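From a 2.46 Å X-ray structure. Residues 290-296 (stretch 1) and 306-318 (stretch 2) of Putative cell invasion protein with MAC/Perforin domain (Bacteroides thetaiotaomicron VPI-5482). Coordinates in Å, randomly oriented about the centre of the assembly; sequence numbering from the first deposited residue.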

# COMPACT_ATOMS: atom_id res chain seq x y z
N ALA A 290 -27.87 -26.84 0.82
CA ALA A 290 -27.22 -26.61 -0.48
C ALA A 290 -25.77 -26.33 -0.19
O ALA A 290 -25.46 -25.64 0.80
N LEU A 291 -24.87 -26.87 -1.02
CA LEU A 291 -23.45 -26.52 -1.00
C LEU A 291 -22.95 -26.43 -2.42
O LEU A 291 -22.95 -27.42 -3.12
N SER A 292 -22.52 -25.24 -2.81
CA SER A 292 -22.09 -24.98 -4.17
C SER A 292 -20.63 -24.61 -4.17
O SER A 292 -20.10 -24.25 -3.13
N TYR A 293 -19.98 -24.73 -5.34
CA TYR A 293 -18.54 -24.40 -5.45
C TYR A 293 -18.15 -23.82 -6.78
O TYR A 293 -18.86 -23.96 -7.76
N SER A 294 -17.00 -23.17 -6.80
CA SER A 294 -16.43 -22.68 -8.02
C SER A 294 -14.93 -22.90 -7.92
O SER A 294 -14.35 -22.65 -6.88
N ILE A 295 -14.31 -23.39 -8.99
CA ILE A 295 -12.87 -23.55 -8.97
C ILE A 295 -12.19 -22.68 -10.02
O ILE A 295 -12.83 -22.14 -10.93
N LYS A 296 -10.89 -22.54 -9.83
CA LYS A 296 -10.01 -21.82 -10.74
C LYS A 296 -8.64 -22.43 -10.60
O LYS A 296 -8.19 -22.64 -9.47
N ILE A 306 -10.16 -19.21 -15.77
CA ILE A 306 -11.16 -18.24 -15.35
C ILE A 306 -12.05 -18.96 -14.36
O ILE A 306 -12.48 -20.08 -14.62
N SER A 307 -12.34 -18.34 -13.23
CA SER A 307 -13.21 -18.97 -12.24
C SER A 307 -14.43 -19.56 -12.91
O SER A 307 -15.03 -18.89 -13.75
N THR A 308 -14.81 -20.79 -12.55
CA THR A 308 -16.00 -21.43 -13.13
C THR A 308 -17.32 -20.89 -12.56
O THR A 308 -17.37 -20.38 -11.45
N PRO A 309 -18.41 -21.02 -13.32
CA PRO A 309 -19.68 -20.74 -12.71
C PRO A 309 -19.87 -21.64 -11.50
O PRO A 309 -19.16 -22.64 -11.36
N PRO A 310 -20.85 -21.33 -10.66
CA PRO A 310 -21.08 -22.12 -9.47
C PRO A 310 -21.86 -23.40 -9.77
O PRO A 310 -22.79 -23.39 -10.57
N TYR A 311 -21.46 -24.48 -9.10
CA TYR A 311 -22.01 -25.80 -9.30
C TYR A 311 -22.38 -26.39 -7.96
O TYR A 311 -21.70 -26.15 -6.96
N ASP A 312 -23.47 -27.16 -7.95
CA ASP A 312 -23.84 -27.94 -6.78
C ASP A 312 -22.85 -29.11 -6.64
O ASP A 312 -22.68 -29.93 -7.58
N ILE A 313 -22.23 -29.20 -5.46
CA ILE A 313 -21.15 -30.15 -5.18
C ILE A 313 -21.54 -31.61 -5.43
O ILE A 313 -20.70 -32.42 -5.84
N THR A 314 -22.81 -31.94 -5.20
CA THR A 314 -23.29 -33.30 -5.39
C THR A 314 -23.76 -33.58 -6.82
O THR A 314 -24.02 -34.73 -7.16
N ASN A 315 -23.90 -32.55 -7.65
CA ASN A 315 -24.42 -32.71 -9.00
C ASN A 315 -23.34 -32.70 -10.05
O ASN A 315 -23.44 -33.40 -11.05
N TYR A 316 -22.30 -31.89 -9.86
CA TYR A 316 -21.31 -31.76 -10.90
C TYR A 316 -19.89 -31.89 -10.39
O TYR A 316 -19.47 -31.19 -9.47
N SER A 317 -19.16 -32.82 -11.00
CA SER A 317 -17.78 -33.11 -10.67
C SER A 317 -16.90 -32.77 -11.84
O SER A 317 -17.28 -32.99 -12.98
N ILE A 318 -15.71 -32.27 -11.52
CA ILE A 318 -14.72 -31.90 -12.49
C ILE A 318 -13.46 -32.72 -12.28
O ILE A 318 -12.95 -32.77 -11.16

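The shortest polar contacts between the stretches are made by two side-chain hydroxyls reaching backbone carbonyls. Tyr293 OH donates to Tyr316 O at 2.5 Å, and Ser294 OG donates to Thr308 O at 2.6 Å. The Tyr293 side chain, with chi1 p (74°) and chi2 -81°, lies on the sheet face it shares with Tyr311; its ring runs alongside stretch 2 and brings the hydroxyl to Tyr316 O, which lies at the ring edge, near its plane. Ser294 points its CB sideways, and in the t rotamer its OG lies 2.6 Å from Thr308 O.

Thr308 also answers with its own side chain. In the p rotamer its OG1 accepts from Ile295 N (3.2 Å, N-H...O angle 152°) and donates to Pro309 O at 2.9 Å within its own stretch. Because Thr308 N donates to Ile295 O (2.9 Å, 163°), backbone and side chain of Thr308 together serve both polar backbone atoms of Ile295. Outside the short strand of Tyr311 and Asp312, this pairing extends the contact into the loop.

The antiparallel register itself is set by Tyr293 N to Tyr311 O (2.8 Å) and Tyr311 N to Tyr293 O (3.0 Å), with Ile313 N to Leu291 O (3.0 Å, 174°) beside them. One water lies at the other end: it is 2.5 Å from Ser307 OG, with direction undecided, and donates a weak bond to Ser294 OG at 3.3 Å.

Asp312 OD1 is used within its own stretch. From chi1 t, OD1 accepts from Thr314 OG1 (2.6 Å) and Thr314 N (2.7 Å), bracing the turn, while Ser292 (chi1 m) on the same face as Asp312 has its OG 4.0 Å from Asp312 CA.

Apolar packing gathers around the Tyr293 ring, whose residue has 146 Å² covered by stretch 2, the largest share in a contact burying 741 Å² in all. Tyr293 CD1 lies 3.3 Å from Ile313 CD1 (chi1 t, chi2 p), Tyr293 CE1 3.8 Å from Tyr311 CB, and Tyr293 CE2 3.9 Å from Ile318 CD1. Tyr311, with chi1 m, offers its CB here while the end of its side chain leads away. Ile318 (chi1 m, chi2 t) points toward stretch 1 and also meets Ile295, Ile318 CD1 to Ile295 CG1, at 3.8 Å. Although Ile295 CB points away, chi1 p returns the end of the side chain; its CG1 lies 3.9 Å from Thr308 CG2. Leu291 CB closes the packing against Ile313 CG2 at 4.0 Å.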

# COMPACT_ATOMS: atom_id res chain seq x y z
CB ALA A 290 -27.84 -25.42 -1.22
CB LEU A 291 -22.61 -27.55 -0.25
CG LEU A 291 -21.12 -27.21 -0.12
CD1 LEU A 291 -20.89 -25.91 0.64
CD2 LEU A 291 -20.43 -28.35 0.56
CB SER A 292 -22.90 -23.85 -4.77
OG SER A 292 -24.19 -24.34 -5.07
CB TYR A 293 -17.69 -25.64 -5.24
CG TYR A 293 -17.67 -26.65 -6.40
CD1 TYR A 293 -18.70 -27.57 -6.57
CD2 TYR A 293 -16.57 -26.74 -7.27
CE1 TYR A 293 -18.67 -28.51 -7.59
CE2 TYR A 293 -16.55 -27.69 -8.32
CZ TYR A 293 -17.60 -28.57 -8.46
OH TYR A 293 -17.61 -29.50 -9.46
CB SER A 294 -16.76 -21.20 -8.22
OG SER A 294 -16.03 -20.62 -9.29
CB ILE A 295 -12.46 -24.99 -9.16
CG1 ILE A 295 -12.91 -25.52 -10.51
CG2 ILE A 295 -13.01 -25.83 -8.06
CD1 ILE A 295 -11.93 -26.56 -11.01
CB LYS A 296 -9.91 -20.33 -10.40
CG LYS A 296 -9.11 -19.52 -11.47
CD LYS A 296 -9.16 -17.98 -11.31
CE LYS A 296 -8.28 -17.44 -10.20
NZ LYS A 296 -8.16 -15.95 -10.31
CB ILE A 306 -12.04 -17.78 -16.55
CG1 ILE A 306 -11.16 -17.03 -17.58
CG2 ILE A 306 -13.24 -16.91 -16.08
CD1 ILE A 306 -11.80 -16.86 -18.99
CB SER A 307 -13.60 -17.98 -11.13
OG SER A 307 -12.60 -17.99 -10.12
CB THR A 308 -16.05 -22.94 -12.85
OG1 THR A 308 -16.30 -23.17 -11.45
CG2 THR A 308 -14.78 -23.64 -13.31
CB PRO A 309 -20.69 -21.10 -13.80
CG PRO A 309 -19.95 -21.11 -15.07
CD PRO A 309 -18.55 -21.49 -14.71
CB PRO A 310 -21.87 -21.17 -8.56
CG PRO A 310 -22.60 -20.32 -9.49
CD PRO A 310 -21.78 -20.19 -10.74
CB TYR A 311 -20.98 -26.71 -10.00
CG TYR A 311 -20.56 -26.23 -11.38
CD1 TYR A 311 -21.51 -26.05 -12.38
CD2 TYR A 311 -19.23 -25.93 -11.67
CE1 TYR A 311 -21.14 -25.60 -13.65
CE2 TYR A 311 -18.84 -25.48 -12.94
CZ TYR A 311 -19.81 -25.32 -13.92
OH TYR A 311 -19.48 -24.86 -15.18
CB ASP A 312 -25.29 -28.44 -6.87
CG ASP A 312 -25.69 -29.31 -5.69
OD1 ASP A 312 -25.03 -30.35 -5.48
OD2 ASP A 312 -26.67 -28.96 -4.98
CB ILE A 313 -20.62 -29.97 -3.72
CG1 ILE A 313 -19.23 -30.58 -3.55
CG2 ILE A 313 -21.61 -30.52 -2.71
CD1 ILE A 313 -18.14 -29.88 -4.31
CB THR A 314 -24.48 -33.57 -4.49
OG1 THR A 314 -25.60 -32.82 -4.96
CG2 THR A 314 -24.18 -33.17 -3.06
CB ASN A 315 -25.44 -31.61 -9.31
CG ASN A 315 -26.22 -31.87 -10.60
OD1 ASN A 315 -26.83 -32.95 -10.80
ND2 ASN A 315 -26.24 -30.86 -11.48
CB TYR A 316 -21.51 -30.45 -11.65
CG TYR A 316 -20.65 -30.34 -12.88
CD1 TYR A 316 -20.85 -31.18 -13.99
CD2 TYR A 316 -19.62 -29.39 -12.94
CE1 TYR A 316 -20.06 -31.08 -15.14
CE2 TYR A 316 -18.81 -29.30 -14.07
CZ TYR A 316 -19.04 -30.14 -15.16
OH TYR A 316 -18.23 -30.05 -16.27
CB SER A 317 -17.61 -34.59 -10.35
OG SER A 317 -18.33 -34.89 -9.17
CB ILE A 318 -14.32 -30.45 -12.34
CG1 ILE A 318 -15.57 -29.56 -12.28
CG2 ILE A 318 -13.37 -30.06 -13.47
CD1 ILE A 318 -15.24 -28.06 -12.01
O HOH W 1 -13.17 -19.43 -8.10